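Local coordinates for protein glucuronoarabinoxylan endo-1,4-beta-xylanase (Clostridium papyrosolvens, PDB 4FMV) that probably hydrolyses internal beta-1,4 linkages of plant cell-wall polysaccharides such as xylan, through the (beta/alpha)8-barrel catalytic part of a longer secreted enzyme, at residues A[200-205]-A[214-219]. Numbering follows the deposited sequence.
Sequences DVLGCH and MAYPLY
Leu202 reaches from strand 201-205 to Tyr216 and Tyr219, at the start of helix 217-221. This is strand-to-helix packing in a beta-alpha-beta unit of the (beta/alpha)8 barrel of a family 30 glycoside hydrolase. The strand runs parallel to its neighbours 172-178 and 227-232. One methyl, CD1 of Leu202, makes the contact. It sits at the mouth of the angle between the two tyrosine side chains and meets both rings obliquely. Leu202 has CG anti to its N (chi1 -161°) and CD1 anti to CA (chi2 169°), and this extended shape brings CD1 to the helix. Its side chain crosses that of Tyr216 at about a right angle. With Tyr219 the side chains run past each other in opposite directions, and Leu202 CD1 lies 3.7 Å from Tyr219 CD1. Tyr216 is the N-cap residue of the helix, and the backbone N of Tyr219 sits 3.8 Å above the plane of the Tyr216 ring, offset toward the rim. Tyr216 OH hydrogen-bonds with Asp187 OD1 and Ser186 OG, tying its polar end to helix 183-190. Leu190 and Leu228 add apolar cover around Leu202. No hydrogen bond joins the two segments. The closest approach is Leu202 CD1 to Tyr216 CE2, 3.6 Å.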
ATOM      1  N   ASP A 200       9.237  -9.358   8.296  1.00  7.28           N
ATOM      2  CA  ASP A 200       8.910  -9.646   6.902  1.00 10.65           C
ATOM      3  C   ASP A 200       8.615  -8.491   5.950  1.00 13.02           C
ATOM      4  O   ASP A 200       9.036  -8.511   4.791  1.00 10.79           O
ATOM      5  CB  ASP A 200       7.849 -10.733   6.860  1.00 13.51           C
ATOM      6  CG  ASP A 200       8.248 -11.905   7.722  1.00 13.41           C
ATOM      7  OD1 ASP A 200       9.094 -12.699   7.263  1.00 14.27           O
ATOM      8  OD2 ASP A 200       7.759 -11.993   8.869  1.00 14.66           O
ATOM      9  N   VAL A 201       7.848  -7.511   6.429  1.00  8.91           N
ATOM     10  CA  VAL A 201       7.469  -6.384   5.596  1.00 10.90           C
ATOM     11  C   VAL A 201       7.796  -5.097   6.336  1.00 11.42           C
ATOM     12  O   VAL A 201       7.390  -4.928   7.487  1.00  8.97           O
ATOM     13  CB  VAL A 201       5.956  -6.423   5.218  1.00 10.59           C
ATOM     14  CG1 VAL A 201       5.573  -5.216   4.377  1.00  7.71           C
ATOM     15  CG2 VAL A 201       5.616  -7.733   4.463  1.00  8.77           C
ATOM     16  N   LEU A 202       8.536  -4.201   5.689  1.00  9.06           N
ATOM     17  CA  LEU A 202       8.792  -2.898   6.305  1.00  7.06           C
ATOM     18  C   LEU A 202       7.660  -2.018   5.783  1.00  7.53           C
ATOM     19  O   LEU A 202       7.593  -1.750   4.577  1.00 10.02           O
ATOM     20  CB  LEU A 202      10.161  -2.351   5.855  1.00  9.00           C
ATOM     21  CG  LEU A 202      10.789  -1.242   6.722  1.00 10.98           C
ATOM     22  CD1 LEU A 202      12.248  -0.982   6.343  1.00 10.33           C
ATOM     23  CD2 LEU A 202       9.984   0.013   6.610  1.00  8.36           C
ATOM     24  N   GLY A 203       6.720  -1.667   6.667  1.00  8.49           N
ATOM     25  CA  GLY A 203       5.655  -0.740   6.331  1.00  9.85           C
ATOM     26  C   GLY A 203       5.978   0.698   6.690  1.00  8.29           C
ATOM     27  O   GLY A 203       6.578   0.961   7.723  1.00 13.12           O
ATOM     28  N   CYS A 204       5.477   1.634   5.900  1.00  7.44           N
ATOM     29  CA  CYS A 204       5.682   3.051   6.158  1.00  7.52           C
ATOM     30  C   CYS A 204       4.480   3.844   5.655  1.00  7.33           C
ATOM     31  O   CYS A 204       3.761   3.391   4.760  1.00 10.38           O
ATOM     32  CB  CYS A 204       6.934   3.543   5.433  1.00  9.50           C
ATOM     33  SG  CYS A 204       6.823   3.477   3.618  1.00 10.02           S
ATOM     34  N   HIS A 205       4.276   5.033   6.219  1.00  6.13           N
ATOM     35  CA  HIS A 205       3.267   5.954   5.709  1.00  8.55           C
ATOM     36  C   HIS A 205       3.942   7.196   5.139  1.00 11.29           C
ATOM     37  O   HIS A 205       5.077   7.522   5.482  1.00 11.99           O
ATOM     38  CB  HIS A 205       2.272   6.363   6.805  1.00  7.13           C
ATOM     39  CG  HIS A 205       1.559   5.208   7.432  1.00 11.87           C
ATOM     40  ND1 HIS A 205       0.701   5.357   8.503  1.00 10.79           N
ATOM     41  CD2 HIS A 205       1.581   3.886   7.149  1.00  9.98           C
ATOM     42  CE1 HIS A 205       0.215   4.178   8.838  1.00  9.27           C
ATOM     43  NE2 HIS A 205       0.740   3.263   8.033  1.00 11.78           N
ATOM     44  N   MET A 214      11.767   8.885   0.061  1.00 13.45           N
ATOM     45  CA  MET A 214      11.101   7.639  -0.306  1.00 11.15           C
ATOM     46  C   MET A 214      12.109   6.526  -0.586  1.00 12.02           C
ATOM     47  O   MET A 214      11.772   5.342  -0.499  1.00 14.13           O
ATOM     48  CB  MET A 214      10.191   7.844  -1.518  1.00 10.92           C
ATOM     49  CG  MET A 214       9.020   8.790  -1.264  1.00 13.14           C
ATOM     50  SD  MET A 214       7.943   9.022  -2.708  1.00 12.30           S
ATOM     51  CE  MET A 214       6.886  10.369  -2.123  1.00  8.15           C
ATOM     52  N   ALA A 215      13.332   6.899  -0.960  1.00 12.30           N
ATOM     53  CA  ALA A 215      14.409   5.927  -1.156  1.00 12.32           C
ATOM     54  C   ALA A 215      14.980   5.549   0.212  1.00 13.01           C
ATOM     55  O   ALA A 215      15.066   6.387   1.115  1.00 12.56           O
ATOM     56  CB  ALA A 215      15.523   6.526  -2.055  1.00 20.45           C
ATOM     57  N   TYR A 216      15.372   4.298   0.379  1.00 13.37           N
ATOM     58  CA  TYR A 216      15.848   3.843   1.686  1.00 14.73           C
ATOM     59  C   TYR A 216      17.059   2.948   1.474  1.00 14.10           C
ATOM     60  O   TYR A 216      16.914   1.748   1.448  1.00 12.52           O
ATOM     61  CB  TYR A 216      14.737   3.060   2.414  1.00  9.50           C
ATOM     62  CG  TYR A 216      14.933   2.861   3.903  1.00  8.55           C
ATOM     63  CD1 TYR A 216      16.092   3.301   4.560  1.00  9.23           C
ATOM     64  CD2 TYR A 216      13.965   2.219   4.653  1.00  7.41           C
ATOM     65  CE1 TYR A 216      16.256   3.108   5.937  1.00 10.94           C
ATOM     66  CE2 TYR A 216      14.122   2.019   6.025  1.00  9.70           C
ATOM     67  CZ  TYR A 216      15.259   2.462   6.657  1.00 11.81           C
ATOM     68  OH  TYR A 216      15.376   2.258   8.020  1.00 13.23           O
ATOM     69  N   PRO A 217      18.251   3.535   1.289  1.00 15.21           N
ATOM     70  CA  PRO A 217      19.439   2.708   1.022  1.00 13.96           C
ATOM     71  C   PRO A 217      19.670   1.577   2.029  1.00 13.38           C
ATOM     72  O   PRO A 217      20.017   0.459   1.628  1.00 15.95           O
ATOM     73  CB  PRO A 217      20.583   3.716   1.107  1.00 15.33           C
ATOM     74  CG  PRO A 217      19.954   4.995   0.641  1.00 17.16           C
ATOM     75  CD  PRO A 217      18.549   4.975   1.186  1.00 16.06           C
ATOM     76  N   LEU A 218      19.517   1.841   3.320  1.00 12.31           N
ATOM     77  CA  LEU A 218      19.798   0.782   4.293  1.00 14.04           C
ATOM     78  C   LEU A 218      18.852  -0.415   4.103  1.00 11.50           C
ATOM     79  O   LEU A 218      19.271  -1.575   4.141  1.00 11.13           O
ATOM     80  CB  LEU A 218      19.691   1.303   5.724  1.00 16.29           C
ATOM     81  CG  LEU A 218      20.024   0.257   6.782  1.00 16.31           C
ATOM     82  CD1 LEU A 218      21.423  -0.313   6.549  1.00 18.05           C
ATOM     83  CD2 LEU A 218      19.914   0.848   8.183  1.00 17.35           C
ATOM     84  N   TYR A 219      17.578  -0.138   3.874  1.00 10.03           N
ATOM     85  CA  TYR A 219      16.650  -1.232   3.598  1.00 10.71           C
ATOM     86  C   TYR A 219      17.084  -2.006   2.363  1.00 13.46           C
ATOM     87  O   TYR A 219      17.103  -3.237   2.379  1.00 16.55           O
ATOM     88  CB  TYR A 219      15.208  -0.749   3.401  1.00 11.16           C
ATOM     89  CG  TYR A 219      14.355  -1.846   2.790  1.00 11.08           C
ATOM     90  CD1 TYR A 219      13.825  -2.862   3.586  1.00 10.17           C
ATOM     91  CD2 TYR A 219      14.109  -1.885   1.421  1.00 11.23           C
ATOM     92  CE1 TYR A 219      13.063  -3.877   3.036  1.00 10.01           C
ATOM     93  CE2 TYR A 219      13.339  -2.901   0.851  1.00  9.38           C
ATOM     94  CZ  TYR A 219      12.833  -3.890   1.668  1.00 11.01           C
ATOM     95  OH  TYR A 219      12.093  -4.903   1.129  1.00 15.49           O
TER